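Local coordinates for putative uncharacterized protein (Chaetomium thermophilum, PDB 5T8V) that probably helps load cohesin rings onto chromatin, being the HEAT-repeat C-terminal portion of the cohesin loader Scc2, at residues T58-Q63 / A126-R131; I166-A171 / S229-I234; L196-Q201 / T247-G252; M206-I211 / M258-Q263. All coordinates share one frame; numbering follows the deposited sequence.

Contact 1 (T58-Q63 / A126-R131)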
loop_
_atom_site.group_PDB
_atom_site.type_symbol
_atom_site.label_atom_id
_atom_site.label_comp_id
_atom_site.label_asym_id
_atom_site.label_seq_id
_atom_site.Cartn_x
_atom_site.Cartn_y
_atom_site.Cartn_z
ATOM N N THR A 58 -27.078 28.911 59.172
ATOM C CA THR A 58 -26.347 29.953 59.882
ATOM C C THR A 58 -24.845 29.794 59.684
ATOM O O THR A 58 -24.122 30.786 59.531
ATOM C CB THR A 58 -26.708 29.944 61.372
ATOM O OG1 THR A 58 -25.860 30.860 62.077
ATOM C CG2 THR A 58 -26.547 28.563 61.982
ATOM N N GLN A 59 -24.357 28.552 59.672
ATOM C CA GLN A 59 -22.958 28.318 59.333
ATOM C C GLN A 59 -22.642 28.849 57.942
ATOM O O GLN A 59 -21.585 29.450 57.725
ATOM C CB GLN A 59 -22.636 26.825 59.418
ATOM C CG GLN A 59 -22.380 26.314 60.827
ATOM C CD GLN A 59 -21.051 26.784 61.382
ATOM O OE1 GLN A 59 -20.406 27.663 60.812
ATOM N NE2 GLN A 59 -20.632 26.196 62.496
ATOM N N THR A 60 -23.552 28.641 56.988
ATOM C CA THR A 60 -23.345 29.165 55.640
ATOM C C THR A 60 -23.163 30.677 55.667
ATOM O O THR A 60 -22.163 31.205 55.162
ATOM C CB THR A 60 -24.523 28.783 54.739
ATOM O OG1 THR A 60 -24.564 27.361 54.577
ATOM C CG2 THR A 60 -24.401 29.436 53.372
ATOM N N LYS A 61 -24.122 31.393 56.256
ATOM C CA LYS A 61 -24.030 32.850 56.274
ATOM C C LYS A 61 -22.760 33.316 56.983
ATOM O O LYS A 61 -22.086 34.245 56.516
ATOM C CB LYS A 61 -25.272 33.449 56.929
ATOM C CG LYS A 61 -26.540 33.268 56.100
ATOM C CD LYS A 61 -27.529 34.412 56.302
ATOM C CE LYS A 61 -28.848 33.927 56.883
ATOM N NZ LYS A 61 -29.617 35.039 57.511
ATOM N N LEU A 62 -22.414 32.684 58.107
ATOM C CA LEU A 62 -21.155 33.016 58.767
ATOM C C LEU A 62 -19.980 32.843 57.816
ATOM O O LEU A 62 -19.062 33.671 57.793
ATOM C CB LEU A 62 -20.957 32.151 60.012
ATOM C CG LEU A 62 -21.704 32.547 61.286
ATOM C CD1 LEU A 62 -21.385 31.561 62.396
ATOM C CD2 LEU A 62 -21.354 33.965 61.720
ATOM N N GLN A 63 -19.987 31.771 57.025
ATOM C CA GLN A 63 -18.910 31.563 56.064
ATOM C C GLN A 63 -18.849 32.705 55.060
ATOM O O GLN A 63 -17.767 33.224 54.762
ATOM C CB GLN A 63 -19.096 30.223 55.354
ATOM C CG GLN A 63 -18.878 29.025 56.262
ATOM C CD GLN A 63 -19.507 27.755 55.721
ATOM O OE1 GLN A 63 -19.934 27.696 54.567
ATOM N NE2 GLN A 63 -19.572 26.728 56.561
ATOM N N ALA A 126 -22.410 19.655 60.831
ATOM C CA ALA A 126 -21.009 19.279 60.987
ATOM C C ALA A 126 -20.208 19.586 59.727
ATOM O O ALA A 126 -19.084 20.093 59.808
ATOM C CB ALA A 126 -20.899 17.797 61.339
ATOM N N ILE A 127 -20.766 19.277 58.555
ATOM C CA ILE A 127 -20.080 19.561 57.294
ATOM C C ILE A 127 -19.705 21.037 57.221
ATOM O O ILE A 127 -18.530 21.406 57.058
ATOM C CB ILE A 127 -20.962 19.147 56.102
ATOM C CG1 ILE A 127 -21.171 17.631 56.104
ATOM C CG2 ILE A 127 -20.341 19.589 54.778
ATOM C CD1 ILE A 127 -22.217 17.145 55.118
ATOM N N ARG A 128 -20.704 21.909 57.356
ATOM C CA ARG A 128 -20.441 23.334 57.224
ATOM C C ARG A 128 -19.711 23.900 58.436
ATOM O O ARG A 128 -19.058 24.944 58.319
ATOM C CB ARG A 128 -21.751 24.073 56.964
ATOM C CG ARG A 128 -22.278 23.804 55.563
ATOM C CD ARG A 128 -23.314 24.810 55.132
ATOM N NE ARG A 128 -23.571 24.729 53.694
ATOM C CZ ARG A 128 -22.880 25.379 52.763
ATOM N NH1 ARG A 128 -21.874 26.174 53.101
ATOM N NH2 ARG A 128 -23.195 25.235 51.484
ATOM N N ALA A 129 -19.786 23.229 59.587
ATOM C CA ALA A 129 -18.916 23.586 60.701
ATOM C C ALA A 129 -17.454 23.389 60.322
ATOM O O ALA A 129 -16.613 24.270 60.549
ATOM C CB ALA A 129 -19.271 22.754 61.933
ATOM N N ALA A 130 -17.133 22.232 59.736
ATOM C CA ALA A 130 -15.780 21.996 59.244
ATOM C C ALA A 130 -15.375 23.065 58.243
ATOM O O ALA A 130 -14.275 23.627 58.327
ATOM C CB ALA A 130 -15.683 20.610 58.607
ATOM N N ARG A 131 -16.257 23.365 57.284
ATOM C CA ARG A 131 -15.943 24.405 56.308
ATOM C C ARG A 131 -15.592 25.718 57.001
ATOM O O ARG A 131 -14.606 26.379 56.649
ATOM C CB ARG A 131 -17.114 24.599 55.350
ATOM C CG ARG A 131 -16.826 25.609 54.253
ATOM C CD ARG A 131 -17.810 25.501 53.109
ATOM N NE ARG A 131 -17.288 26.136 51.901
ATOM C CZ ARG A 131 -17.537 27.387 51.525
ATOM N NH1 ARG A 131 -18.314 28.176 52.256
ATOM N NH2 ARG A 131 -17.005 27.852 50.403
#
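Gln63 presents its side-chain amide oxygen, OE1, to two arginines on the neighbouring helix, a polar link between nearly parallel helices of the HEAT-repeat alpha-solenoid. The firmer bond runs from Arg131 NH1 to Gln63 OE1, at 2.9 Å and with an N-H...O angle of 159°. OE1 lies in the guanidinium plane of Arg131, but the donor stands 45° above the plane of the glutamine amide. Arg128 NH1 adds a weak bond to the same oxygen. Glutamine suits the place because its chain, extended beyond CG, carries the amide across the gap, where Gln63 NE2 is hydrogen-bonded to Thr132 OG1. Arg128 has a stronger partner outside the contact: NE forms a salt bridge with Asp199 on helix 190-213. The methyl of Thr60 lies over one face of the Arg128 guanidinium, with CG2 4.1 Å above its plane and off-centre. Thr60 OG1 is hydrogen-bonded to Ala56 O of its own helix. Arg131 is partly exposed, and a citrate molecule, probably from the crystallisation liquor, lies about 4 Å from its side chain.

The axes of the two segments approach to 9.1 Å, close enough for Gln59 CB to pack on Arg128 CB at 3.8 Å. Gln59 OE1 is hydrogen-bonded to Thr132 OG1. The bend at chi2 (-72°) turns Gln59 CD to the small alanine, and NE2 ends 3.6 Å from Ala129 CA and 3.7 Å from Ala129 CB.

Contact 2 (I166-A171 / S229-I234)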
loop_
_atom_site.group_PDB
_atom_site.type_symbol
_atom_site.label_atom_id
_atom_site.label_comp_id
_atom_site.label_asym_id
_atom_site.label_seq_id
_atom_site.Cartn_x
_atom_site.Cartn_y
_atom_site.Cartn_z
ATOM N N ILE A 166 -22.220 8.294 50.691
ATOM C CA ILE A 166 -23.357 9.032 50.147
ATOM C C ILE A 166 -23.147 9.351 48.671
ATOM O O ILE A 166 -23.935 8.930 47.819
ATOM C CB ILE A 166 -23.608 10.314 50.963
ATOM C CG1 ILE A 166 -23.949 9.941 52.412
ATOM C CG2 ILE A 166 -24.732 11.135 50.335
ATOM C CD1 ILE A 166 -24.307 11.107 53.316
ATOM N N ILE A 167 -22.085 10.096 48.360
ATOM C CA ILE A 167 -21.909 10.621 47.006
ATOM C C ILE A 167 -21.819 9.479 46.000
ATOM O O ILE A 167 -22.591 9.410 45.034
ATOM C CB ILE A 167 -20.667 11.528 46.944
ATOM C CG1 ILE A 167 -20.799 12.680 47.946
ATOM C CG2 ILE A 167 -20.482 12.087 45.542
ATOM C CD1 ILE A 167 -19.504 13.415 48.214
ATOM N N MET A 168 -20.878 8.561 46.216
ATOM C CA MET A 168 -20.693 7.456 45.279
ATOM C C MET A 168 -21.911 6.545 45.213
ATOM O O MET A 168 -22.424 6.316 44.103
ATOM C CB MET A 168 -19.429 6.675 45.655
ATOM C CG MET A 168 -18.153 7.515 45.660
ATOM S SD MET A 168 -17.655 8.110 44.030
ATOM C CE MET A 168 -17.202 6.580 43.220
ATOM N N PRO A 169 -22.429 6.003 46.319
ATOM C CA PRO A 169 -23.605 5.125 46.204
ATOM C C PRO A 169 -24.822 5.815 45.615
ATOM O O PRO A 169 -25.638 5.154 44.960
ATOM C CB PRO A 169 -23.851 4.669 47.650
ATOM C CG PRO A 169 -23.132 5.655 48.506
ATOM C CD PRO A 169 -21.956 6.111 47.711
ATOM N N LEU A 170 -24.978 7.125 45.826
ATOM C CA LEU A 170 -26.095 7.835 45.211
ATOM C C LEU A 170 -25.895 7.975 43.709
ATOM O O LEU A 170 -26.839 7.789 42.933
ATOM C CB LEU A 170 -26.273 9.208 45.855
ATOM C CG LEU A 170 -27.091 9.245 47.149
ATOM C CD1 LEU A 170 -26.990 10.613 47.799
ATOM C CD2 LEU A 170 -28.545 8.906 46.880
ATOM N N ALA A 171 -24.676 8.306 43.282
ATOM C CA ALA A 171 -24.404 8.397 41.853
ATOM C C ALA A 171 -24.604 7.052 41.167
ATOM O O ALA A 171 -25.138 6.989 40.054
ATOM C CB ALA A 171 -22.982 8.906 41.624
ATOM N N SER A 229 -9.093 11.156 43.953
ATOM C CA SER A 229 -8.916 10.128 42.936
ATOM C C SER A 229 -10.150 9.241 42.842
ATOM O O SER A 229 -10.548 8.831 41.747
ATOM C CB SER A 229 -7.676 9.290 43.246
ATOM O OG SER A 229 -7.571 8.189 42.358
ATOM N N GLN A 230 -10.776 8.942 43.982
ATOM C CA GLN A 230 -11.985 8.123 43.958
ATOM C C GLN A 230 -13.147 8.882 43.323
ATOM O O GLN A 230 -13.871 8.336 42.483
ATOM C CB GLN A 230 -12.339 7.667 45.375
ATOM C CG GLN A 230 -13.560 6.759 45.456
ATOM C CD GLN A 230 -13.459 5.548 44.542
ATOM O OE1 GLN A 230 -13.046 4.470 44.969
ATOM N NE2 GLN A 230 -13.841 5.722 43.279
ATOM N N LEU A 231 -13.342 10.145 43.715
ATOM C CA LEU A 231 -14.413 10.949 43.133
ATOM C C LEU A 231 -14.234 11.153 41.637
ATOM O O LEU A 231 -15.215 11.435 40.939
ATOM C CB LEU A 231 -14.487 12.317 43.814
ATOM C CG LEU A 231 -15.419 12.483 45.013
ATOM C CD1 LEU A 231 -15.317 13.907 45.538
ATOM C CD2 LEU A 231 -16.861 12.159 44.651
ATOM N N LEU A 232 -13.005 11.034 41.132
ATOM C CA LEU A 232 -12.755 11.277 39.716
ATOM C C LEU A 232 -13.517 10.289 38.844
ATOM O O LEU A 232 -14.036 10.657 37.784
ATOM C CB LEU A 232 -11.253 11.198 39.443
ATOM C CG LEU A 232 -10.769 11.512 38.030
ATOM C CD1 LEU A 232 -10.985 12.978 37.694
ATOM C CD2 LEU A 232 -9.303 11.139 37.905
ATOM N N PHE A 233 -13.605 9.029 39.277
ATOM C CA PHE A 233 -14.273 7.975 38.526
ATOM C C PHE A 233 -15.698 7.735 39.013
ATOM O O PHE A 233 -16.204 6.610 38.934
ATOM C CB PHE A 233 -13.459 6.684 38.601
ATOM C CG PHE A 233 -12.025 6.854 38.191
ATOM C CD1 PHE A 233 -11.656 6.766 36.858
ATOM C CD2 PHE A 233 -11.047 7.115 39.137
ATOM C CE1 PHE A 233 -10.338 6.930 36.475
ATOM C CE2 PHE A 233 -9.727 7.281 38.763
ATOM C CZ PHE A 233 -9.370 7.188 37.431
ATOM N N ILE A 234 -16.352 8.777 39.527
ATOM C CA ILE A 234 -17.747 8.665 39.927
ATOM C C ILE A 234 -18.584 8.250 38.725
ATOM O O ILE A 234 -18.345 8.691 37.594
ATOM C CB ILE A 234 -18.228 10.000 40.523
ATOM C CG1 ILE A 234 -19.684 9.903 40.972
ATOM C CG2 ILE A 234 -18.053 11.131 39.510
ATOM C CD1 ILE A 234 -20.147 11.100 41.774
#
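Ile167, Met168 and Ala171, on the C-terminal part of helix 149-172, pack against Leu231 and Ile234 where helix 218-232 gives way to a loop in this part of the HEAT-repeat solenoid. Most of the contact is aliphatic. The branch methyl Ile167 CG2 sits 3.7 Å from Leu231 CD2 and also touches Ile234 CD1, both neighbours crossing it at about a right angle. Ala171 offers just CB, so Ile234 can come in close: CG1 is 3.5 Å from Ala171 CB, with CD1 beside it. Ile234 CG1 is anti to the backbone N (chi1 -179°), which directs that branch to the alanine.

Sulfur and methyl contacts form the second group. Met168 SD lies 4.0 Å from Ile234 CB. Bent at chi2 and chi3 (-67° and -68°), the flexible chain of Met168 brings its CE to the partly exposed Gln230, 3.5 Å from Gln230 NE2. Pro169, next in sequence, interrupts the helical hydrogen bonding and kinks helix 149-172 here.

Phe250 and Phe253 of helix 247-267 close over the same cluster. With aliphatic and thioether surfaces and no polar bond between the segments, cohesion here probably rests on burial and dispersion.

Contact 3 (L196-Q201 / T247-G252)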
loop_
_atom_site.group_PDB
_atom_site.type_symbol
_atom_site.label_atom_id
_atom_site.label_comp_id
_atom_site.label_asym_id
_atom_site.label_seq_id
_atom_site.Cartn_x
_atom_site.Cartn_y
_atom_site.Cartn_z
ATOM N N LEU A 196 -27.441 18.791 51.035
ATOM C CA LEU A 196 -26.350 17.977 51.559
ATOM C C LEU A 196 -25.216 17.871 50.546
ATOM O O LEU A 196 -24.039 18.041 50.889
ATOM C CB LEU A 196 -26.879 16.593 51.932
ATOM C CG LEU A 196 -25.872 15.596 52.499
ATOM C CD1 LEU A 196 -25.370 16.054 53.857
ATOM C CD2 LEU A 196 -26.510 14.227 52.594
ATOM N N MET A 197 -25.558 17.590 49.286
ATOM C CA MET A 197 -24.546 17.522 48.237
ATOM C C MET A 197 -23.796 18.841 48.117
ATOM O O MET A 197 -22.563 18.863 48.036
ATOM C CB MET A 197 -25.199 17.157 46.903
ATOM C CG MET A 197 -25.916 15.817 46.906
ATOM S SD MET A 197 -24.832 14.447 47.351
ATOM C CE MET A 197 -25.312 13.241 46.118
ATOM N N THR A 198 -24.526 19.959 48.095
ATOM C CA THR A 198 -23.869 21.260 48.032
ATOM C C THR A 198 -22.903 21.439 49.196
ATOM O O THR A 198 -21.771 21.900 49.009
ATOM C CB THR A 198 -24.913 22.378 48.021
ATOM O OG1 THR A 198 -25.743 22.246 46.862
ATOM C CG2 THR A 198 -24.246 23.757 48.005
ATOM N N ASP A 199 -23.331 21.077 50.407
ATOM C CA ASP A 199 -22.444 21.165 51.562
ATOM C C ASP A 199 -21.168 20.365 51.331
ATOM O O ASP A 199 -20.060 20.844 51.602
ATOM C CB ASP A 199 -23.169 20.670 52.815
ATOM C CG ASP A 199 -24.386 21.507 53.154
ATOM O OD1 ASP A 199 -24.749 22.394 52.349
ATOM O OD2 ASP A 199 -24.987 21.272 54.222
ATOM N N ALA A 200 -21.307 19.138 50.821
ATOM C CA ALA A 200 -20.134 18.307 50.559
ATOM C C ALA A 200 -19.201 18.973 49.552
ATOM O O ALA A 200 -17.989 19.070 49.782
ATOM C CB ALA A 200 -20.571 16.927 50.066
ATOM N N GLN A 201 -19.745 19.432 48.423
ATOM C CA GLN A 201 -18.924 20.132 47.440
ATOM C C GLN A 201 -18.162 21.280 48.090
ATOM O O GLN A 201 -16.936 21.384 47.964
ATOM C CB GLN A 201 -19.795 20.664 46.300
ATOM C CG GLN A 201 -20.379 19.605 45.380
ATOM C CD GLN A 201 -21.047 20.218 44.161
ATOM O OE1 GLN A 201 -20.960 21.427 43.938
ATOM N NE2 GLN A 201 -21.719 19.389 43.367
ATOM N N THR A 247 -27.721 14.741 37.237
ATOM C CA THR A 247 -26.356 14.288 36.993
ATOM C C THR A 247 -25.345 15.426 37.090
ATOM O O THR A 247 -24.196 15.208 37.501
ATOM C CB THR A 247 -26.286 13.632 35.614
ATOM O OG1 THR A 247 -26.881 14.498 34.641
ATOM C CG2 THR A 247 -27.030 12.299 35.614
ATOM N N GLN A 248 -25.746 16.644 36.713
ATOM C CA GLN A 248 -24.815 17.768 36.720
ATOM C C GLN A 248 -24.212 17.998 38.101
ATOM O O GLN A 248 -23.064 18.441 38.207
ATOM C CB GLN A 248 -25.517 19.035 36.235
ATOM C CG GLN A 248 -25.968 18.969 34.782
ATOM C CD GLN A 248 -26.294 20.336 34.207
ATOM O OE1 GLN A 248 -25.938 21.366 34.783
ATOM N NE2 GLN A 248 -26.972 20.351 33.067
ATOM N N LYS A 249 -24.964 17.716 39.164
ATOM C CA LYS A 249 -24.424 17.851 40.513
ATOM C C LYS A 249 -23.199 16.955 40.691
ATOM O O LYS A 249 -22.126 17.404 41.134
ATOM C CB LYS A 249 -25.525 17.513 41.524
ATOM C CG LYS A 249 -25.329 18.076 42.921
ATOM C CD LYS A 249 -25.403 19.604 42.944
ATOM C CE LYS A 249 -25.058 20.148 44.318
ATOM N NZ LYS A 249 -24.953 21.633 44.327
ATOM N N PHE A 250 -23.331 15.684 40.306
ATOM C CA PHE A 250 -22.197 14.771 40.361
ATOM C C PHE A 250 -21.064 15.255 39.464
ATOM O O PHE A 250 -19.886 15.145 39.828
ATOM C CB PHE A 250 -22.639 13.362 39.967
ATOM C CG PHE A 250 -23.665 12.767 40.891
ATOM C CD1 PHE A 250 -23.360 12.518 42.218
ATOM C CD2 PHE A 250 -24.929 12.445 40.431
ATOM C CE1 PHE A 250 -24.298 11.967 43.071
ATOM C CE2 PHE A 250 -25.871 11.893 41.280
ATOM C CZ PHE A 250 -25.554 11.652 42.600
ATOM N N ASP A 251 -21.395 15.795 38.285
ATOM C CA ASP A 251 -20.358 16.420 37.470
ATOM C C ASP A 251 -19.590 17.454 38.284
ATOM O O ASP A 251 -18.355 17.512 38.235
ATOM C CB ASP A 251 -20.962 17.071 36.224
ATOM C CG ASP A 251 -21.518 16.058 35.240
ATOM O OD1 ASP A 251 -21.288 14.843 35.430
ATOM O OD2 ASP A 251 -22.176 16.483 34.266
ATOM N N GLY A 252 -20.313 18.275 39.048
ATOM C CA GLY A 252 -19.653 19.224 39.926
ATOM C C GLY A 252 -18.680 18.547 40.868
ATOM O O GLY A 252 -17.575 19.047 41.104
#
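Met197 and Phe250 make the buried half of this contact, Thr198, Gln201 and Lys249 the partly exposed half. On the buried side the methionine chain bends at chi2 and again at chi3 (-136°), which sets its methyl obliquely against the phenylalanine ring: Met197 CE is 3.5 Å from Phe250 CE1. Leu170 and Ala171 of helix 149-172 lie against the same pair, so an unbranched, pliable thioether and a large flat ring fill a shared apolar layer.

Toward solvent the packing gives way to a polar bridge. Lys249 spans most of the gap with its aliphatic chain, CE passing 4.0 Å from Met197 CB, while its ammonium donates to the threonine hydroxyl: Lys249 NZ and Thr198 OG1 are 2.7 Å apart. That hydroxyl also makes a weak hydrogen bond to Leu194 O in its own helix. Gln201 crosses the lysine chain at a slant, its NE2 3.6 Å from Lys249 CE, and it reaches the backbone at Gly252, where no side chain stands in the way.

The axes of the two segments stay 10.6 Å apart and diverge by 15°, the near-parallel neighbouring helices expected within the layers of a HEAT-repeat alpha-solenoid.

Contact 4 (M206-I211 / M258-Q263)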
loop_
_atom_site.group_PDB
_atom_site.type_symbol
_atom_site.label_atom_id
_atom_site.label_comp_id
_atom_site.label_asym_id
_atom_site.label_seq_id
_atom_site.Cartn_x
_atom_site.Cartn_y
_atom_site.Cartn_z
ATOM N N MET A 206 -13.276 23.652 49.846
ATOM C CA MET A 206 -12.645 24.389 50.933
ATOM C C MET A 206 -11.348 23.727 51.380
ATOM O O MET A 206 -10.422 24.418 51.814
ATOM C CB MET A 206 -13.601 24.520 52.118
ATOM C CG MET A 206 -13.061 25.405 53.237
ATOM S SD MET A 206 -12.705 27.086 52.681
ATOM C CE MET A 206 -11.061 27.315 53.347
ATOM N N MET A 207 -11.266 22.397 51.299
ATOM C CA MET A 207 -10.007 21.718 51.594
ATOM C C MET A 207 -8.966 22.017 50.524
ATOM O O MET A 207 -7.794 22.287 50.839
ATOM C CB MET A 207 -10.234 20.211 51.709
ATOM C CG MET A 207 -11.214 19.810 52.794
ATOM S SD MET A 207 -10.651 20.245 54.449
ATOM C CE MET A 207 -9.285 19.108 54.663
ATOM N N SER A 208 -9.375 21.965 49.250
ATOM C CA SER A 208 -8.476 22.370 48.173
ATOM C C SER A 208 -7.880 23.741 48.450
ATOM O O SER A 208 -6.677 23.954 48.264
ATOM C CB SER A 208 -9.216 22.382 46.835
ATOM O OG SER A 208 -9.498 21.065 46.396
ATOM N N GLU A 209 -8.708 24.684 48.902
ATOM C CA GLU A 209 -8.188 25.993 49.280
ATOM C C GLU A 209 -7.262 25.891 50.486
ATOM O O GLU A 209 -6.203 26.527 50.518
ATOM C CB GLU A 209 -9.345 26.949 49.570
ATOM C CG GLU A 209 -8.917 28.343 49.997
ATOM C CD GLU A 209 -10.097 29.252 50.269
ATOM O OE1 GLU A 209 -11.217 28.926 49.819
ATOM O OE2 GLU A 209 -9.905 30.290 50.940
ATOM N N LEU A 210 -7.640 25.086 51.483
ATOM C CA LEU A 210 -6.857 24.978 52.709
ATOM C C LEU A 210 -5.409 24.623 52.415
ATOM O O LEU A 210 -4.484 25.325 52.840
ATOM C CB LEU A 210 -7.470 23.929 53.639
ATOM C CG LEU A 210 -6.678 23.648 54.927
ATOM C CD1 LEU A 210 -6.954 24.714 55.975
ATOM C CD2 LEU A 210 -6.982 22.266 55.464
ATOM N N ILE A 211 -5.187 23.517 51.701
ATOM C CA ILE A 211 -3.828 23.009 51.553
ATOM C C ILE A 211 -2.894 24.001 50.869
ATOM O O ILE A 211 -1.676 23.806 50.897
ATOM C CB ILE A 211 -3.831 21.663 50.796
ATOM C CG1 ILE A 211 -4.475 21.816 49.415
ATOM C CG2 ILE A 211 -4.549 20.604 51.625
ATOM C CD1 ILE A 211 -4.409 20.557 48.569
ATOM N N MET A 258 -10.981 17.130 40.372
ATOM C CA MET A 258 -9.883 17.523 39.494
ATOM C C MET A 258 -9.118 18.711 40.069
ATOM O O MET A 258 -7.881 18.714 40.098
ATOM C CB MET A 258 -10.420 17.848 38.103
ATOM C CG MET A 258 -10.928 16.631 37.358
ATOM S SD MET A 258 -11.525 17.026 35.708
ATOM C CE MET A 258 -11.936 15.391 35.103
ATOM N N ASP A 259 -9.842 19.731 40.536
ATOM C CA ASP A 259 -9.183 20.876 41.158
ATOM C C ASP A 259 -8.303 20.434 42.319
ATOM O O ASP A 259 -7.153 20.875 42.447
ATOM C CB ASP A 259 -10.227 21.887 41.632
ATOM C CG ASP A 259 -10.919 22.593 40.484
ATOM O OD1 ASP A 259 -10.638 22.246 39.318
ATOM O OD2 ASP A 259 -11.748 23.489 40.748
ATOM N N MET A 260 -8.824 19.552 43.173
ATOM C CA MET A 260 -8.060 19.114 44.338
ATOM C C MET A 260 -6.782 18.396 43.919
ATOM O O MET A 260 -5.703 18.656 44.467
ATOM C CB MET A 260 -8.928 18.208 45.212
ATOM C CG MET A 260 -8.317 17.890 46.567
ATOM S SD MET A 260 -9.402 16.907 47.616
ATOM C CE MET A 260 -10.714 18.076 47.956
ATOM N N ILE A 261 -6.882 17.489 42.944
ATOM C CA ILE A 261 -5.705 16.743 42.510
ATOM C C ILE A 261 -4.682 17.679 41.881
ATOM O O ILE A 261 -3.474 17.508 42.070
ATOM C CB ILE A 261 -6.101 15.615 41.542
ATOM C CG1 ILE A 261 -7.015 14.609 42.247
ATOM C CG2 ILE A 261 -4.847 14.910 41.013
ATOM C CD1 ILE A 261 -7.575 13.531 41.336
ATOM N N CYS A 262 -5.139 18.663 41.106
ATOM C CA CYS A 262 -4.209 19.644 40.555
ATOM C C CYS A 262 -3.507 20.414 41.664
ATOM O O CYS A 262 -2.307 20.704 41.571
ATOM C CB CYS A 262 -4.941 20.605 39.621
ATOM S SG CYS A 262 -5.451 19.847 38.076
ATOM N N GLN A 263 -4.238 20.755 42.725
ATOM C CA GLN A 263 -3.629 21.480 43.835
ATOM C C GLN A 263 -2.552 20.642 44.511
ATOM O O GLN A 263 -1.413 21.092 44.672
ATOM C CB GLN A 263 -4.704 21.899 44.832
ATOM C CG GLN A 263 -5.239 23.283 44.566
ATOM C CD GLN A 263 -4.348 24.354 45.148
ATOM O OE1 GLN A 263 -4.360 24.585 46.352
ATOM N NE2 GLN A 263 -3.563 25.007 44.300
#
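The Gln263 amide and the Asp259 carboxylate are the flat groups of segment 258-263 here, and neither stacks on another flat group of 206-211. The amide comes up beside the backbone carbonyl of Ser208, with Gln263 CD 3.9 Å from Ser208 O. Asp259 barely touches the other segment, its carboxylate turned to another partner: OD1 forms a salt bridge with Arg312 of helix 305-315.

The closest approach of the backbones is at Ser208 and Met260, whose CA atoms are 5.0 Å apart. A small side chain suits this spot, since the two helices run almost parallel, 12° apart, with their axes 9.3 Å from each other. Ser208 OG points at the base of the methionine, close to Met260 CB, and Met260 CG follows at 3.4 Å. Met260 then runs out straight until chi3, where a turn of -68° brings the methyl back to the neighbouring helix: Met260 CE rests 3.6 Å from Ser208 OG and 4.3 Å from Met207 CB. The long, supple thioether thus covers the flank of the serine.

One turn on, Ile211 and Gln263 slide past each other in opposite directions. Ile211 CD1 meets the aliphatic base of the glutamine, 4.0 Å from Gln263 CB. Leu224 of helix 218-232 touches Ile211 as well.

Chemically the join is mixed: methionine and isoleucine supply apolar bulk, while a serine hydroxyl sits among them and a glutamine at the partly exposed side, so its stability should depend mainly on close helix packing rather than on charge.

How the contacts relate
Contacts 3 and 4 join the same two helices, 190-213 and 247-267, at points whose centres lie 16 Å apart. Contact 2 completes this group: its centre is 10 Å from that of contact 3, and Phe250 of contact 3 packs on Ala171 and Ile234. It also meets contact 4, through Leu232 and Met258. Contact 1 lies farther toward the N-terminal end of the solenoid, 16 Å from contact 3, and is tied to it by the 2.9 Å salt bridge between Arg128 NE and Asp199 OD1. Helix 190-213 thus takes part in contacts 3 and 4 and also meets contact 1, where Met206 packs on Arg131. The citrate, probably a crystallisation molecule, is at contact 1. Contacts 1 and 2 do not touch.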